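Local structure of Mll8374 protein (3B5E) at residues A[138-146]-A[195-205]. The protein is probably a carboxylesterase of the alpha/beta-hydrolase fold, hydrolysing carboxylic esters by way of a serine nucleophile. Numbering follows the deposited sequence.
With EDO (1,2-ethanediol), chain F; EDO (1,2-ethanediol), chain I.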
ATOM      1  N   LEU A 138      -5.706  -0.018  -8.496  1.00 20.37           N
ATOM      2  CA  LEU A 138      -5.025   1.261  -8.317  1.00 21.35           C
ATOM      3  C   LEU A 138      -4.127   1.138  -7.100  1.00 20.11           C
ATOM      4  O   LEU A 138      -4.594   0.736  -6.035  1.00 18.72           O
ATOM      5  CB  LEU A 138      -6.034   2.392  -8.074  1.00 22.34           C
ATOM      6  CG  LEU A 138      -7.008   2.861  -9.172  1.00 24.67           C
ATOM      7  CD1 LEU A 138      -7.870   4.019  -8.653  1.00 26.14           C
ATOM      8  CD2 LEU A 138      -6.261   3.277 -10.434  1.00 25.30           C
ATOM      9  N   ALA A 139      -2.840   1.444  -7.262  1.00 19.49           N
ATOM     10  CA  ALA A 139      -1.880   1.349  -6.170  1.00 20.68           C
ATOM     11  C   ALA A 139      -1.021   2.608  -6.130  1.00 19.37           C
ATOM     12  O   ALA A 139      -0.567   3.078  -7.169  1.00 20.57           O
ATOM     13  CB  ALA A 139      -0.982   0.146  -6.329  1.00 17.75           C
ATOM     14  N   ALA A 140      -0.802   3.127  -4.934  1.00 19.36           N
ATOM     15  CA  ALA A 140       0.088   4.272  -4.694  1.00 19.57           C
ATOM     16  C   ALA A 140       1.162   3.769  -3.733  1.00 19.53           C
ATOM     17  O   ALA A 140       0.863   3.409  -2.575  1.00 19.09           O
ATOM     18  CB  ALA A 140      -0.644   5.446  -4.110  1.00 18.62           C
ATOM     19  N   LEU A 141       2.403   3.724  -4.236  1.00 20.64           N
ATOM     20  CA  LEU A 141       3.502   3.087  -3.556  1.00 18.20           C
ATOM     21  C   LEU A 141       4.518   4.165  -3.166  1.00 20.32           C
ATOM     22  O   LEU A 141       5.222   4.712  -4.027  1.00 17.92           O
ATOM     23  CB  LEU A 141       4.189   2.047  -4.468  1.00 19.42           C
ATOM     24  CG  LEU A 141       3.305   0.957  -5.107  1.00 19.61           C
ATOM     25  CD1 LEU A 141       4.139   0.020  -5.959  1.00 18.73           C
ATOM     26  CD2 LEU A 141       2.510   0.149  -4.093  1.00 18.10           C
ATOM     27  N   LEU A 142       4.605   4.454  -1.876  1.00 19.58           N
ATOM     28  CA  LEU A 142       5.465   5.534  -1.385  1.00 20.03           C
ATOM     29  C   LEU A 142       6.753   4.912  -0.850  1.00 19.83           C
ATOM     30  O   LEU A 142       6.707   4.080   0.064  1.00 19.91           O
ATOM     31  CB  LEU A 142       4.763   6.332  -0.304  1.00 20.59           C
ATOM     32  CG  LEU A 142       3.408   6.938  -0.682  1.00 22.61           C
ATOM     33  CD1 LEU A 142       2.878   7.801   0.475  1.00 21.91           C
ATOM     34  CD2 LEU A 142       3.486   7.711  -2.001  1.00 19.54           C
ATOM     35  N   ARG A 143       7.883   5.298  -1.447  1.00 20.08           N
ATOM     36  CA  ARG A 143       9.218   4.773  -1.107  1.00 18.93           C
ATOM     37  C   ARG A 143       9.324   3.232  -1.136  1.00 16.95           C
ATOM     38  O   ARG A 143       9.788   2.628  -0.178  1.00 18.71           O
ATOM     39  CB  ARG A 143       9.714   5.315   0.221  1.00 19.29           C
ATOM     40  CG  ARG A 143       9.428   6.777   0.482  1.00 20.44           C
ATOM     41  CD  ARG A 143      10.188   7.712  -0.465  1.00 20.39           C
ATOM     42  NE  ARG A 143       9.920   9.069  -0.015  1.00 19.41           N
ATOM     43  CZ  ARG A 143       8.825   9.754  -0.317  1.00 19.59           C
ATOM     44  NH1 ARG A 143       7.918   9.292  -1.171  1.00 18.92           N
ATOM     45  NH2 ARG A 143       8.645  10.942   0.215  1.00 21.10           N
ATOM     46  N   PRO A 144       8.905   2.583  -2.255  1.00 19.63           N
ATOM     47  CA  PRO A 144       8.930   1.143  -2.372  1.00 20.47           C
ATOM     48  C   PRO A 144      10.262   0.604  -2.915  1.00 19.88           C
ATOM     49  O   PRO A 144      11.107   1.364  -3.339  1.00 21.11           O
ATOM     50  CB  PRO A 144       7.841   0.880  -3.411  1.00 18.96           C
ATOM     51  CG  PRO A 144       8.031   2.090  -4.349  1.00 20.29           C
ATOM     52  CD  PRO A 144       8.356   3.219  -3.473  1.00 21.41           C
HETATM   53  N   MSE A 145      10.409  -0.711  -2.887  1.00 20.54           N
HETATM   54  CA  MSE A 145      11.518  -1.422  -3.498  1.00 20.40           C
HETATM   55  C   MSE A 145      11.039  -2.812  -3.879  1.00 21.05           C
HETATM   56  O   MSE A 145      10.031  -3.258  -3.366  1.00 21.83           O
HETATM   57  CB  MSE A 145      12.728  -1.498  -2.543  1.00 21.15           C
HETATM   58  CG  MSE A 145      12.545  -2.395  -1.331  1.00 20.76           C
HETATM   59 SE   MSE A 145      14.180  -2.548  -0.324  0.75 17.84          SE
HETATM   60  CE  MSE A 145      15.266  -3.559  -1.598  1.00 19.54           C
ATOM     61  N   PRO A 146      11.746  -3.497  -4.807  1.00 22.08           N
ATOM     62  CA  PRO A 146      11.455  -4.908  -5.037  1.00 22.19           C
ATOM     63  C   PRO A 146      11.835  -5.742  -3.817  1.00 20.48           C
ATOM     64  O   PRO A 146      12.861  -5.485  -3.182  1.00 17.94           O
ATOM     65  CB  PRO A 146      12.348  -5.281  -6.250  1.00 22.19           C
ATOM     66  CG  PRO A 146      12.764  -3.943  -6.861  1.00 22.45           C
ATOM     67  CD  PRO A 146      12.835  -3.013  -5.679  1.00 20.16           C
ATOM     68  N   ILE A 195      10.881  13.052  -5.893  1.00 16.83           N
ATOM     69  CA  ILE A 195      10.654  14.350  -5.253  1.00 18.41           C
ATOM     70  C   ILE A 195      11.881  14.642  -4.401  1.00 17.43           C
ATOM     71  O   ILE A 195      12.691  13.739  -4.184  1.00 16.11           O
ATOM     72  CB  ILE A 195       9.289  14.404  -4.460  1.00 20.16           C
ATOM     73  CG1 ILE A 195       9.192  13.356  -3.332  1.00 19.81           C
ATOM     74  CG2 ILE A 195       8.085  14.274  -5.425  1.00 18.87           C
ATOM     75  CD1 ILE A 195       7.998  13.629  -2.290  1.00 18.88           C
ATOM     76  N   PRO A 196      12.090  15.896  -4.001  1.00 17.06           N
ATOM     77  CA  PRO A 196      13.312  16.217  -3.222  1.00 19.25           C
ATOM     78  C   PRO A 196      13.412  15.586  -1.829  1.00 19.14           C
ATOM     79  O   PRO A 196      14.498  15.571  -1.245  1.00 19.10           O
ATOM     80  CB  PRO A 196      13.287  17.754  -3.134  1.00 19.57           C
ATOM     81  CG  PRO A 196      12.381  18.175  -4.300  1.00 19.19           C
ATOM     82  CD  PRO A 196      11.347  17.109  -4.395  1.00 18.10           C
ATOM     83  N   SER A 197      12.303  15.062  -1.332  1.00 18.93           N
ATOM     84  CA  SER A 197      12.239  14.412  -0.018  1.00 19.06           C
ATOM     85  C   SER A 197      13.161  13.218   0.142  1.00 18.45           C
ATOM     86  O   SER A 197      13.652  12.624  -0.835  1.00 18.54           O
ATOM     87  CB  SER A 197      10.788  13.981   0.279  1.00 20.44           C
ATOM     88  OG  SER A 197      10.006  15.131   0.313  1.00 21.55           O
ATOM     89  N   GLY A 198      13.442  12.890   1.400  1.00 18.48           N
ATOM     90  CA  GLY A 198      14.078  11.636   1.732  1.00 18.33           C
ATOM     91  C   GLY A 198      13.108  10.481   1.858  1.00 18.55           C
ATOM     92  O   GLY A 198      12.116  10.374   1.129  1.00 18.47           O
ATOM     93  N   HIS A 199      13.403   9.584   2.794  1.00 20.00           N
ATOM     94  CA  HIS A 199      12.525   8.436   3.048  1.00 18.67           C
ATOM     95  C   HIS A 199      11.213   8.803   3.776  1.00 18.57           C
ATOM     96  O   HIS A 199      10.260   8.055   3.701  1.00 19.38           O
ATOM     97  CB  HIS A 199      13.272   7.357   3.818  1.00 20.60           C
ATOM     98  CG  HIS A 199      12.574   6.044   3.792  1.00 20.75           C
ATOM     99  ND1 HIS A 199      12.475   5.283   2.650  1.00 23.64           N
ATOM    100  CD2 HIS A 199      11.920   5.361   4.764  1.00 24.04           C
ATOM    101  CE1 HIS A 199      11.802   4.179   2.919  1.00 24.05           C
ATOM    102  NE2 HIS A 199      11.435   4.213   4.189  1.00 23.72           N
ATOM    103  N   ASP A 200      11.166   9.953   4.433  1.00 19.07           N
ATOM    104  CA  ASP A 200       9.959  10.397   5.098  1.00 20.65           C
ATOM    105  C   ASP A 200       8.938  10.849   4.058  1.00 22.65           C
ATOM    106  O   ASP A 200       9.295  11.314   2.973  1.00 22.94           O
ATOM    107  CB  ASP A 200      10.218  11.584   6.037  1.00 21.36           C
ATOM    108  CG  ASP A 200      10.876  11.182   7.369  1.00 37.25           C
ATOM    109  OD1 ASP A 200      11.106   9.971   7.640  1.00 44.39           O
ATOM    110  OD2 ASP A 200      11.161  12.118   8.170  1.00 52.05           O
ATOM    111  N   ILE A 201       7.668  10.754   4.434  1.00 21.30           N
ATOM    112  CA  ILE A 201       6.590  11.143   3.560  1.00 21.86           C
ATOM    113  C   ILE A 201       5.819  12.284   4.174  1.00 20.92           C
ATOM    114  O   ILE A 201       5.900  12.549   5.378  1.00 20.75           O
ATOM    115  CB  ILE A 201       5.650   9.955   3.221  1.00 23.04           C
ATOM    116  CG1 ILE A 201       5.108   9.289   4.499  1.00 25.12           C
ATOM    117  CG2 ILE A 201       6.378   8.936   2.284  1.00 21.27           C
ATOM    118  CD1 ILE A 201       3.937   8.347   4.243  1.00 20.80           C
ATOM    119  N   GLY A 202       5.063  12.980   3.346  1.00 21.59           N
ATOM    120  CA  GLY A 202       4.422  14.213   3.802  1.00 23.40           C
ATOM    121  C   GLY A 202       3.541  14.867   2.767  1.00 23.91           C
ATOM    122  O   GLY A 202       3.061  14.233   1.860  1.00 21.33           O
ATOM    123  N   ASP A 203       3.359  16.168   2.897  1.00 23.41           N
ATOM    124  CA  ASP A 203       2.485  16.899   1.981  1.00 25.66           C
ATOM    125  C   ASP A 203       2.810  16.813   0.494  1.00 23.06           C
ATOM    126  O   ASP A 203       1.881  16.729  -0.320  1.00 23.17           O
ATOM    127  CB  ASP A 203       2.402  18.374   2.382  1.00 26.78           C
ATOM    128  CG  ASP A 203       1.769  18.584   3.783  1.00 42.96           C
ATOM    129  OD1 ASP A 203       0.804  17.832   4.141  1.00 44.01           O
ATOM    130  OD2 ASP A 203       2.274  19.513   4.506  1.00 52.93           O
ATOM    131  N   PRO A 204       4.108  16.839   0.119  1.00 23.11           N
ATOM    132  CA  PRO A 204       4.415  16.622  -1.298  1.00 22.90           C
ATOM    133  C   PRO A 204       3.881  15.298  -1.857  1.00 22.52           C
ATOM    134  O   PRO A 204       3.464  15.250  -3.014  1.00 20.07           O
ATOM    135  CB  PRO A 204       5.960  16.632  -1.347  1.00 23.71           C
ATOM    136  CG  PRO A 204       6.367  17.371  -0.122  1.00 25.68           C
ATOM    137  CD  PRO A 204       5.330  17.040   0.920  1.00 22.83           C
ATOM    138  N   ASP A 205       3.902  14.244  -1.053  1.00 20.44           N
ATOM    139  CA  ASP A 205       3.341  12.960  -1.466  1.00 20.73           C
ATOM    140  C   ASP A 205       1.853  13.031  -1.661  1.00 20.02           C
ATOM    141  O   ASP A 205       1.340  12.565  -2.674  1.00 20.31           O
ATOM    142  CB  ASP A 205       3.694  11.856  -0.473  1.00 18.68           C
ATOM    143  CG  ASP A 205       5.188  11.721  -0.314  1.00 20.50           C
ATOM    144  OD1 ASP A 205       5.750  11.035  -1.181  1.00 23.02           O
ATOM    145  OD2 ASP A 205       5.793  12.355   0.590  1.00 21.22           O
TER
HETATM  146  C1  EDO F 226      13.994  11.131   5.788  1.00 43.21           C
HETATM  147  O1  EDO F 226      13.353  12.109   4.913  1.00 47.96           O
HETATM  148  C2  EDO F 226      15.474  10.848   5.489  1.00 41.75           C
HETATM  149  O2  EDO F 226      15.658   9.859   4.458  1.00 24.70           O
HETATM  150  C1  EDO I 229      11.812  -0.912   2.460  1.00 26.50           C
HETATM  151  O1  EDO I 229      10.768  -0.804   3.410  1.00 32.87           O
HETATM  152  C2  EDO I 229      11.800   0.296   1.533  1.00 24.72           C
HETATM  153  O2  EDO I 229      10.841   0.213   0.456  1.00 17.62           O
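Arg143, just past the C-terminal end of strand 138-142, lies with its CA 6.5 Å from the CA of His199, where the loop of 195-205 bends round before helix 203-214. Arg143 takes a left-handed backbone conformation (phi 53°, psi 52°) with its CB toward that loop, and a bend at chi2 turns the guanidinium along it. NE gives a nearly straight bond to Gly198 O (2.8 Å), in the carbonyl plane. The two terminal nitrogens grip the Asp205 carboxylate end-on: NH1 meets OD1 at 2.8 Å, NH2 reaches both oxygens, and the two planes stand 32° apart. Asp205 OD2 also takes the N-H of Gly202, the N-cap of the helix, while NH1 has a further acceptor in Ile164 O. NH2 adds a weak bond to Asp200 O. Ile201 CG2 lies over one guanidinium face, offset toward the rim, and Ile201 CD1 meets Leu142 CD1 at 4.0 Å. Arg143 CB rests 3.6 Å from CE1 of His199. Replacing Arg143 by an alanine would probably leave buried Asp205 without its countercharge and the loop carrying His199 less firmly fixed. Arg143 ties this loop to the end of strand 138-142 and the start of the next helix; His199 bonds through ND1 to Asp169 and through NE2 to Ser119, consistent with the Ser-His-Asp catalytic triad of an alpha/beta-hydrolase.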